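Local coordinates for beta-N-acetylhexosaminidase (Thermotoga neapolitana, PDB 5BZA), which probably hydrolyses terminal non-reducing N-acetyl-D-hexosamine residues from N-acetyl-beta-D-hexosaminides, as a member of glycosyl hydrolase family 3, at residues V60-E65 and N109-P114; V155-K160 and V202-M207; K239-S244 and G270-L275. All coordinates share one frame; numbering follows the deposited sequence.

Contact 1: residues V60-E65 and N109-P114; sequences VSSDHE and NMVFAP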
loop_
_atom_site.group_PDB
_atom_site.type_symbol
_atom_site.label_atom_id
_atom_site.label_comp_id
_atom_site.label_asym_id
_atom_site.label_seq_id
_atom_site.Cartn_x
_atom_site.Cartn_y
_atom_site.Cartn_z
ATOM N N VAL B 60 -12.558 -7.181 -11.773
ATOM C CA VAL B 60 -12.404 -6.164 -10.734
ATOM C C VAL B 60 -11.288 -5.216 -11.126
ATOM O O VAL B 60 -10.142 -5.657 -11.334
ATOM C CB VAL B 60 -12.063 -6.772 -9.311
ATOM C CG1 VAL B 60 -11.899 -5.656 -8.246
ATOM C CG2 VAL B 60 -13.121 -7.782 -8.881
ATOM N N SER B 61 -11.601 -3.920 -11.212
ATOM C CA SER B 61 -10.677 -2.995 -11.811
ATOM C C SER B 61 -10.524 -1.721 -10.968
ATOM O O SER B 61 -11.370 -1.405 -10.113
ATOM C CB SER B 61 -11.175 -2.638 -13.240
ATOM O OG SER B 61 -10.133 -2.037 -13.975
ATOM N N SER B 62 -9.466 -0.968 -11.248
ATOM C CA SER B 62 -9.270 0.360 -10.679
ATOM C C SER B 62 -8.771 1.320 -11.754
ATOM O O SER B 62 -8.331 0.876 -12.839
ATOM C CB SER B 62 -8.254 0.320 -9.545
ATOM O OG SER B 62 -6.954 0.211 -10.120
ATOM N N ASP B 63 -8.766 2.612 -11.417
ATOM C CA ASP B 63 -8.163 3.627 -12.275
ATOM C C ASP B 63 -6.746 3.973 -11.838
ATOM O O ASP B 63 -6.300 5.115 -12.011
ATOM C CB ASP B 63 -8.976 4.933 -12.290
ATOM C CG ASP B 63 -10.275 4.817 -13.038
ATOM O OD1 ASP B 63 -10.337 4.032 -13.996
ATOM O OD2 ASP B 63 -11.220 5.565 -12.689
ATOM N N HIS B 64 -6.040 3.017 -11.266
ATOM C CA HIS B 64 -4.736 3.328 -10.747
ATOM C C HIS B 64 -3.696 3.344 -11.850
ATOM O O HIS B 64 -3.043 2.345 -12.117
ATOM C CB HIS B 64 -4.319 2.355 -9.617
ATOM C CG HIS B 64 -3.099 2.817 -8.880
ATOM N ND1 HIS B 64 -3.166 3.597 -7.748
ATOM C CD2 HIS B 64 -1.785 2.707 -9.185
ATOM C CE1 HIS B 64 -1.941 3.903 -7.358
ATOM N NE2 HIS B 64 -1.084 3.383 -8.217
ATOM N N GLU B 65 -3.515 4.518 -12.466
ATOM C CA GLU B 65 -2.631 4.665 -13.615
ATOM C C GLU B 65 -1.193 4.806 -13.229
ATOM O O GLU B 65 -0.276 4.502 -14.024
ATOM C CB GLU B 65 -3.018 5.903 -14.454
ATOM C CG GLU B 65 -4.367 5.803 -15.137
ATOM C CD GLU B 65 -4.770 7.077 -15.923
ATOM O OE1 GLU B 65 -3.998 8.049 -16.025
ATOM O OE2 GLU B 65 -5.887 7.071 -16.469
ATOM N N ASN B 109 -8.176 -7.767 -10.931
ATOM C CA ASN B 109 -7.644 -8.534 -12.065
ATOM C C ASN B 109 -7.612 -7.746 -13.387
ATOM O O ASN B 109 -7.147 -8.254 -14.418
ATOM C CB ASN B 109 -8.430 -9.840 -12.248
ATOM C CG ASN B 109 -9.916 -9.643 -12.152
ATOM O OD1 ASN B 109 -10.471 -8.744 -12.790
ATOM N ND2 ASN B 109 -10.593 -10.492 -11.354
ATOM N N MET B 110 -7.982 -6.467 -13.326
ATOM C CA MET B 110 -7.894 -5.588 -14.487
ATOM C C MET B 110 -7.446 -4.241 -13.964
ATOM O O MET B 110 -7.660 -3.928 -12.804
ATOM C CB MET B 110 -9.238 -5.475 -15.224
ATOM C CG MET B 110 -9.196 -4.569 -16.482
ATOM S SD MET B 110 -10.719 -4.631 -17.473
ATOM C CE MET B 110 -10.502 -6.218 -18.291
ATOM N N VAL B 111 -6.783 -3.469 -14.805
ATOM C CA VAL B 111 -6.526 -2.089 -14.520
ATOM C C VAL B 111 -6.936 -1.258 -15.766
ATOM O O VAL B 111 -6.683 -1.628 -16.914
ATOM C CB VAL B 111 -5.050 -1.867 -14.151
ATOM C CG1 VAL B 111 -4.132 -2.164 -15.372
ATOM C CG2 VAL B 111 -4.837 -0.464 -13.572
ATOM N N PHE B 112 -7.566 -0.117 -15.514
ATOM C CA PHE B 112 -7.948 0.785 -16.587
ATOM C C PHE B 112 -6.717 1.645 -16.883
ATOM O O PHE B 112 -6.703 2.852 -16.603
ATOM C CB PHE B 112 -9.174 1.615 -16.196
ATOM C CG PHE B 112 -10.451 0.814 -16.127
ATOM C CD1 PHE B 112 -10.559 -0.396 -16.761
ATOM C CD2 PHE B 112 -11.565 1.303 -15.454
ATOM C CE1 PHE B 112 -11.754 -1.132 -16.738
ATOM C CE2 PHE B 112 -12.771 0.568 -15.417
ATOM C CZ PHE B 112 -12.852 -0.664 -16.061
ATOM N N ALA B 113 -5.705 0.986 -17.454
ATOM C CA ALA B 113 -4.449 1.589 -17.855
ATOM C C ALA B 113 -3.766 0.581 -18.792
ATOM O O ALA B 113 -4.163 -0.583 -18.799
ATOM C CB ALA B 113 -3.593 1.878 -16.669
ATOM N N PRO B 114 -2.778 1.012 -19.597
ATOM C CA PRO B 114 -2.194 2.352 -19.770
ATOM C C PRO B 114 -2.989 3.312 -20.684
ATOM O O PRO B 114 -3.786 2.902 -21.524
ATOM C CB PRO B 114 -0.825 2.053 -20.409
ATOM C CG PRO B 114 -1.094 0.874 -21.245
ATOM C CD PRO B 114 -2.127 0.035 -20.495
HETATM O O HOH W 1 -6.456 -2.339 -10.737
#
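The ring of Phe-112 is met by Ser-61 and Asp-63. Ser-61 covers one face: its OG sits 3.2 Å above the ring plane, displaced toward the CD1-CE1 rim, and its CB adds a CH-pi contact closer to the ring normal. At the edge, in the ring plane, Asp-63 OD1 lies 3.3 Å from Phe-112 CD2, with carboxylate and ring turned 41° apart. The backbone steadies this placement, because Phe-112 N donates to Ser-62 O at 3.0 Å in an almost straight bond nearly along the C=O axis. With CG anti to its own carbonyl carbon (chi1 -71°), Phe-112 then brings its ring beneath the serine.

At the other end, Asn-109 clamps Val-60 with side chain and backbone together. Its OD1 takes the N-H of Val-60 at 2.8 Å, the donor standing above the amide plane, while Asn-109 N returns a bond of 2.9 Å to Val-60 O. Val-60 O also accepts from Met-110 N at 3.0 Å, so two N-H groups grip one carbonyl. A water bridges Ser-62 OG, 2.7 Å away, and Met-110 O, to which it donates at 2.9 Å. His-64 N donates to Ser-62 OG, forming an ST turn at Ser-62 to His-64.

Further out, Glu-65 CG packs near Ala-113 CB, and the Glu-65 carboxylate makes salt bridges with Lys-160 and Arg-130. Helix 89-106 covers Val-111 and His-64 through Met-103, whereas Phe-10 meets the Phe-112 ring. Two neighbouring parallel strands with a helix in the connection make a beta-alpha-beta crossover; Ser-61, Met-110 and Phe-112 face the core of a TIM barrel, where Phe-112 lies close to metal-binding Asp-245 and Glu-65 to His-161.

Contact 2: residues V155-K160 and V202-M207; sequences VIPCIK and VKTAVM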
loop_
_atom_site.group_PDB
_atom_site.type_symbol
_atom_site.label_atom_id
_atom_site.label_comp_id
_atom_site.label_asym_id
_atom_site.label_seq_id
_atom_site.Cartn_x
_atom_site.Cartn_y
_atom_site.Cartn_z
ATOM N N VAL B 155 -2.515 -8.787 -14.007
ATOM C CA VAL B 155 -3.689 -7.971 -14.244
ATOM C C VAL B 155 -3.874 -7.718 -15.744
ATOM O O VAL B 155 -2.940 -7.374 -16.460
ATOM C CB VAL B 155 -3.523 -6.661 -13.438
ATOM C CG1 VAL B 155 -4.312 -5.597 -13.965
ATOM C CG2 VAL B 155 -3.914 -6.910 -11.997
ATOM N N ILE B 156 -5.078 -7.878 -16.242
ATOM C CA ILE B 156 -5.332 -7.530 -17.671
ATOM C C ILE B 156 -5.447 -6.049 -17.894
ATOM O O ILE B 156 -6.356 -5.425 -17.381
ATOM C CB ILE B 156 -6.591 -8.191 -18.187
ATOM C CG1 ILE B 156 -6.375 -9.695 -18.124
ATOM C CG2 ILE B 156 -6.857 -7.795 -19.660
ATOM C CD1 ILE B 156 -7.562 -10.436 -18.541
ATOM N N PRO B 157 -4.544 -5.488 -18.710
ATOM C CA PRO B 157 -4.627 -4.055 -19.002
ATOM C C PRO B 157 -5.840 -3.710 -19.842
ATOM O O PRO B 157 -6.372 -4.563 -20.547
ATOM C CB PRO B 157 -3.316 -3.774 -19.755
ATOM C CG PRO B 157 -2.996 -5.056 -20.411
ATOM C CD PRO B 157 -3.462 -6.147 -19.467
ATOM N N CYS B 158 -6.292 -2.470 -19.704
ATOM C CA CYS B 158 -7.322 -1.892 -20.571
ATOM C C CYS B 158 -6.801 -0.584 -21.169
ATOM O O CYS B 158 -6.723 0.462 -20.504
ATOM C CB CYS B 158 -8.616 -1.643 -19.792
ATOM S SG CYS B 158 -9.963 -1.003 -20.828
ATOM N N ILE B 159 -6.411 -0.641 -22.427
ATOM C CA ILE B 159 -5.813 0.523 -23.052
ATOM C C ILE B 159 -6.905 1.543 -23.379
ATOM O O ILE B 159 -8.013 1.188 -23.655
ATOM C CB ILE B 159 -4.991 0.117 -24.307
ATOM C CG1 ILE B 159 -5.851 -0.630 -25.329
ATOM C CG2 ILE B 159 -3.776 -0.710 -23.876
ATOM C CD1 ILE B 159 -5.055 -1.080 -26.550
ATOM N N LYS B 160 -6.565 2.824 -23.322
ATOM C CA LYS B 160 -7.536 3.904 -23.473
ATOM C C LYS B 160 -6.820 5.159 -23.985
ATOM O O LYS B 160 -5.603 5.271 -23.822
ATOM C CB LYS B 160 -8.239 4.174 -22.120
ATOM C CG LYS B 160 -7.297 4.680 -21.033
ATOM C CD LYS B 160 -7.987 4.697 -19.672
ATOM C CE LYS B 160 -7.038 5.160 -18.584
ATOM N NZ LYS B 160 -7.693 5.190 -17.263
ATOM N N VAL B 202 -0.296 -10.019 -25.968
ATOM C CA VAL B 202 -0.839 -9.681 -24.659
ATOM C C VAL B 202 -2.348 -9.555 -24.757
ATOM O O VAL B 202 -2.874 -8.865 -25.643
ATOM C CB VAL B 202 -0.290 -8.345 -24.085
ATOM C CG1 VAL B 202 -0.946 -8.032 -22.734
ATOM C CG2 VAL B 202 1.196 -8.404 -23.896
ATOM N N LYS B 203 -3.051 -10.248 -23.876
ATOM C CA LYS B 203 -4.484 -10.097 -23.803
ATOM C C LYS B 203 -4.764 -8.722 -23.236
ATOM O O LYS B 203 -4.210 -8.355 -22.171
ATOM C CB LYS B 203 -5.124 -11.159 -22.918
ATOM C CG LYS B 203 -6.653 -11.098 -22.921
ATOM C CD LYS B 203 -7.256 -12.329 -22.279
ATOM C CE LYS B 203 -8.631 -12.616 -22.867
ATOM N NZ LYS B 203 -8.853 -14.069 -23.114
ATOM N N THR B 204 -5.654 -7.971 -23.880
ATOM C CA THR B 204 -5.959 -6.625 -23.392
ATOM C C THR B 204 -7.439 -6.298 -23.580
ATOM O O THR B 204 -8.096 -6.875 -24.426
ATOM C CB THR B 204 -5.087 -5.522 -24.124
ATOM O OG1 THR B 204 -5.359 -4.235 -23.555
ATOM C CG2 THR B 204 -5.412 -5.420 -25.634
ATOM N N ALA B 205 -7.988 -5.388 -22.772
ATOM C CA ALA B 205 -9.286 -4.797 -23.141
ATOM C C ALA B 205 -9.032 -3.425 -23.802
ATOM O O ALA B 205 -7.944 -2.854 -23.697
ATOM C CB ALA B 205 -10.240 -4.673 -21.916
ATOM N N VAL B 206 -10.036 -2.905 -24.493
ATOM C CA VAL B 206 -9.914 -1.568 -25.081
ATOM C C VAL B 206 -11.058 -0.695 -24.570
ATOM O O VAL B 206 -12.232 -1.087 -24.658
ATOM C CB VAL B 206 -9.966 -1.586 -26.624
ATOM C CG1 VAL B 206 -9.990 -0.142 -27.160
ATOM C CG2 VAL B 206 -8.800 -2.353 -27.178
ATOM N N MET B 207 -10.721 0.484 -24.053
ATOM C CA MET B 207 -11.750 1.464 -23.687
ATOM C C MET B 207 -11.908 2.565 -24.768
ATOM O O MET B 207 -10.928 3.087 -25.265
ATOM C CB MET B 207 -11.425 2.092 -22.317
ATOM C CG MET B 207 -12.604 2.879 -21.750
ATOM S SD MET B 207 -12.279 3.801 -20.194
ATOM C CE MET B 207 -12.083 2.448 -19.005
#
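This is parallel strand pairing between neighbours in the TIM-barrel sheet, buried under helices on one face. The axes of 156-160 and 205-207 approach to 4.4 Å at a 29° angle, and the backbone alternates its bonds. Ala-205 N donates to Pro-157 O at 2.9 Å, Ile-159 N to Ala-205 O at 3.0 Å, and Met-207 N to Ile-159 O at 2.8 Å, this last nearly straight at 177°. Pro-157 brings no N-H to Lys-203 O; its CD lies 3.6 Å from that oxygen instead.

On one face, Cys-158 SG, anti to its backbone N, lies between Ala-205 CB and Met-207 CB, 3.7 Å from the latter. On the other, Ile-159 holds CG1 in the crowded position between N and carbonyl carbon (chi1 57°), which sets CG1 3.9 Å from Val-206 CG2 while Ile-159 CG2 meets Thr-204 OG1, the two side chains crossing at about a right angle. Phe-194 and Phe-198 of helix 192-198 pack against Ile-159 from outside the sheet. An alanine at Ile-159 would lose CG1, CG2 and CD1 and would probably loosen the packing against Val-206 and those phenylalanines.

Thr-204 OG1 has both Pro-157 O and Ala-205 O within reach. Apart from this hydroxyl, the side chains meet through apolar atoms and a thiol, and directionality comes from the main chain, which carries Met-207 up to metal-binding Asp-245.

Contact 3: residues K239-S244 and G270-L275; sequences KGLVLS and GNMILL
Asn-271 CG stands anti to its own carbonyl carbon (chi1 -57°) and Ser-244 OG occupies the crowded position between N and carbonyl carbon (chi1 77°); each thereby turns an oxygen onto a backbone N-H of the other segment. The two segments come from strands 241-243 and 273-275, and their meeting closes the TIM barrel.

Asn-271 OD1 accepts from Val-242 N at 3.0 Å, in the amide plane and on a lone pair, standing in for a strand carbonyl. Val-242 O is gripped twice, by Asn-271 N and by Met-272 N, both at 2.9 Å, and Ser-244 N donates to Met-272 O at 3.0 Å. Asn-271 OD1 also faces Gly-240 O, another acceptor; Arg-233 donates to both and would be expected to relieve their repulsion. Ser-305 takes the ND2 end, so the amide is held from two directions.

Toward the barrel core, the Leu-241 and Met-272 side chains cross obliquely, CD1 of Leu-241 3.5 Å from CG of Met-272. Leu-243 CD1 lies 3.7 Å from Met-272 CB, the two side chains side by side. Phe-10 covers Leu-243, Met-272 and Leu-274. Beyond them, Leu-274 N donates to Ser-244 OG at 2.9 Å.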
loop_
_atom_site.group_PDB
_atom_site.type_symbol
_atom_site.label_atom_id
_atom_site.label_comp_id
_atom_site.label_asym_id
_atom_site.label_seq_id
_atom_site.Cartn_x
_atom_site.Cartn_y
_atom_site.Cartn_z
ATOM N N LYS B 239 -10.440 -8.550 -31.616
ATOM C CA LYS B 239 -11.630 -9.359 -31.389
ATOM C C LYS B 239 -11.873 -9.488 -29.879
ATOM O O LYS B 239 -12.663 -10.335 -29.423
ATOM C CB LYS B 239 -11.494 -10.743 -32.065
ATOM C CG LYS B 239 -11.120 -10.693 -33.573
ATOM C CD LYS B 239 -12.001 -9.699 -34.329
ATOM C CE LYS B 239 -11.940 -9.883 -35.848
ATOM N NZ LYS B 239 -12.587 -8.731 -36.566
ATOM N N GLY B 240 -11.161 -8.677 -29.101
ATOM C CA GLY B 240 -11.267 -8.785 -27.665
ATOM C C GLY B 240 -12.377 -7.924 -27.097
ATOM O O GLY B 240 -13.310 -7.535 -27.790
ATOM N N LEU B 241 -12.245 -7.619 -25.808
ATOM C CA LEU B 241 -13.255 -6.916 -25.039
ATOM C C LEU B 241 -13.162 -5.404 -25.232
ATOM O O LEU B 241 -12.077 -4.798 -25.063
ATOM C CB LEU B 241 -13.103 -7.296 -23.547
ATOM C CG LEU B 241 -14.007 -6.630 -22.506
ATOM C CD1 LEU B 241 -15.502 -6.980 -22.747
ATOM C CD2 LEU B 241 -13.592 -7.031 -21.078
ATOM N N VAL B 242 -14.299 -4.805 -25.598
ATOM C CA VAL B 242 -14.409 -3.361 -25.786
ATOM C C VAL B 242 -15.380 -2.754 -24.791
ATOM O O VAL B 242 -16.544 -3.161 -24.716
ATOM C CB VAL B 242 -14.918 -2.985 -27.245
ATOM C CG1 VAL B 242 -15.314 -1.463 -27.352
ATOM C CG2 VAL B 242 -13.914 -3.378 -28.284
ATOM N N LEU B 243 -14.920 -1.734 -24.076
ATOM C CA LEU B 243 -15.717 -1.023 -23.078
ATOM C C LEU B 243 -15.971 0.405 -23.433
ATOM O O LEU B 243 -15.088 1.065 -23.953
ATOM C CB LEU B 243 -15.016 -0.988 -21.700
ATOM C CG LEU B 243 -15.070 -2.060 -20.640
ATOM C CD1 LEU B 243 -14.643 -3.389 -21.205
ATOM C CD2 LEU B 243 -14.073 -1.600 -19.601
ATOM N N SER B 244 -17.135 0.922 -23.062
ATOM C CA SER B 244 -17.312 2.360 -23.126
ATOM C C SER B 244 -16.487 3.050 -22.054
ATOM O O SER B 244 -16.167 2.460 -20.993
ATOM C CB SER B 244 -18.794 2.715 -22.974
ATOM O OG SER B 244 -19.256 2.640 -21.631
ATOM N N GLY B 270 -19.540 -2.567 -29.490
ATOM C CA GLY B 270 -19.119 -2.584 -28.102
ATOM C C GLY B 270 -19.571 -3.807 -27.296
ATOM O O GLY B 270 -20.598 -4.418 -27.595
ATOM N N ASN B 271 -18.812 -4.169 -26.260
ATOM C CA ASN B 271 -19.163 -5.307 -25.430
ATOM C C ASN B 271 -19.645 -4.931 -24.028
ATOM O O ASN B 271 -20.660 -5.432 -23.564
ATOM C CB ASN B 271 -17.981 -6.245 -25.275
ATOM C CG ASN B 271 -17.446 -6.736 -26.582
ATOM O OD1 ASN B 271 -16.221 -6.723 -26.790
ATOM N ND2 ASN B 271 -18.336 -7.225 -27.459
ATOM N N MET B 272 -18.897 -4.099 -23.314
ATOM C CA MET B 272 -19.321 -3.778 -21.965
ATOM C C MET B 272 -19.573 -2.319 -21.788
ATOM O O MET B 272 -18.704 -1.489 -22.049
ATOM C CB MET B 272 -18.287 -4.220 -20.916
ATOM C CG MET B 272 -18.143 -5.706 -20.778
ATOM S SD MET B 272 -17.159 -6.238 -19.346
ATOM C CE MET B 272 -18.415 -6.201 -18.062
ATOM N N ILE B 273 -20.750 -2.019 -21.261
ATOM C CA ILE B 273 -21.099 -0.648 -20.918
ATOM C C ILE B 273 -20.585 -0.266 -19.522
ATOM O O ILE B 273 -20.961 -0.897 -18.545
ATOM C CB ILE B 273 -22.596 -0.469 -21.008
ATOM C CG1 ILE B 273 -22.979 -0.676 -22.481
ATOM C CG2 ILE B 273 -22.968 0.887 -20.462
ATOM C CD1 ILE B 273 -24.451 -0.812 -22.770
ATOM N N LEU B 274 -19.711 0.745 -19.447
ATOM C CA LEU B 274 -19.184 1.211 -18.174
ATOM C C LEU B 274 -20.098 2.306 -17.583
ATOM O O LEU B 274 -20.408 3.297 -18.255
ATOM C CB LEU B 274 -17.745 1.711 -18.351
ATOM C CG LEU B 274 -17.021 2.255 -17.111
ATOM C CD1 LEU B 274 -16.630 1.083 -16.166
ATOM C CD2 LEU B 274 -15.800 3.090 -17.412
ATOM N N LEU B 275 -20.630 2.060 -16.379
ATOM C CA LEU B 275 -21.364 3.067 -15.583
ATOM C C LEU B 275 -20.530 3.569 -14.450
ATOM O O LEU B 275 -19.966 2.754 -13.735
ATOM C CB LEU B 275 -22.637 2.493 -15.000
ATOM C CG LEU B 275 -23.522 1.892 -16.073
ATOM C CD1 LEU B 275 -24.719 1.246 -15.437
ATOM C CD2 LEU B 275 -23.911 3.033 -17.077
#

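Following strands 9-13 and 31-34, contact 1 closes a loop over 43 residues that includes helix 89-106. Contact 2 then closes a second loop containing helices 183-188 and 192-198, and contact 3 a third containing helices 250-253 and 258-268. The loops come in series, none nesting or crossing. Strand 156-162 runs beside 110-111, and Lys-160 of contact 2 bonds to Glu-65 and Phe-112 O of contact 1; 205-208 runs beside 241-243, where Val-206 bonds to Leu-241 and Leu-243 of contact 3. Strand 273-275 of contact 3 also flanks 9-13. Across the interior, the Phe-112 ring of contact 1 touches Leu-243 and Leu-274 of contact 3.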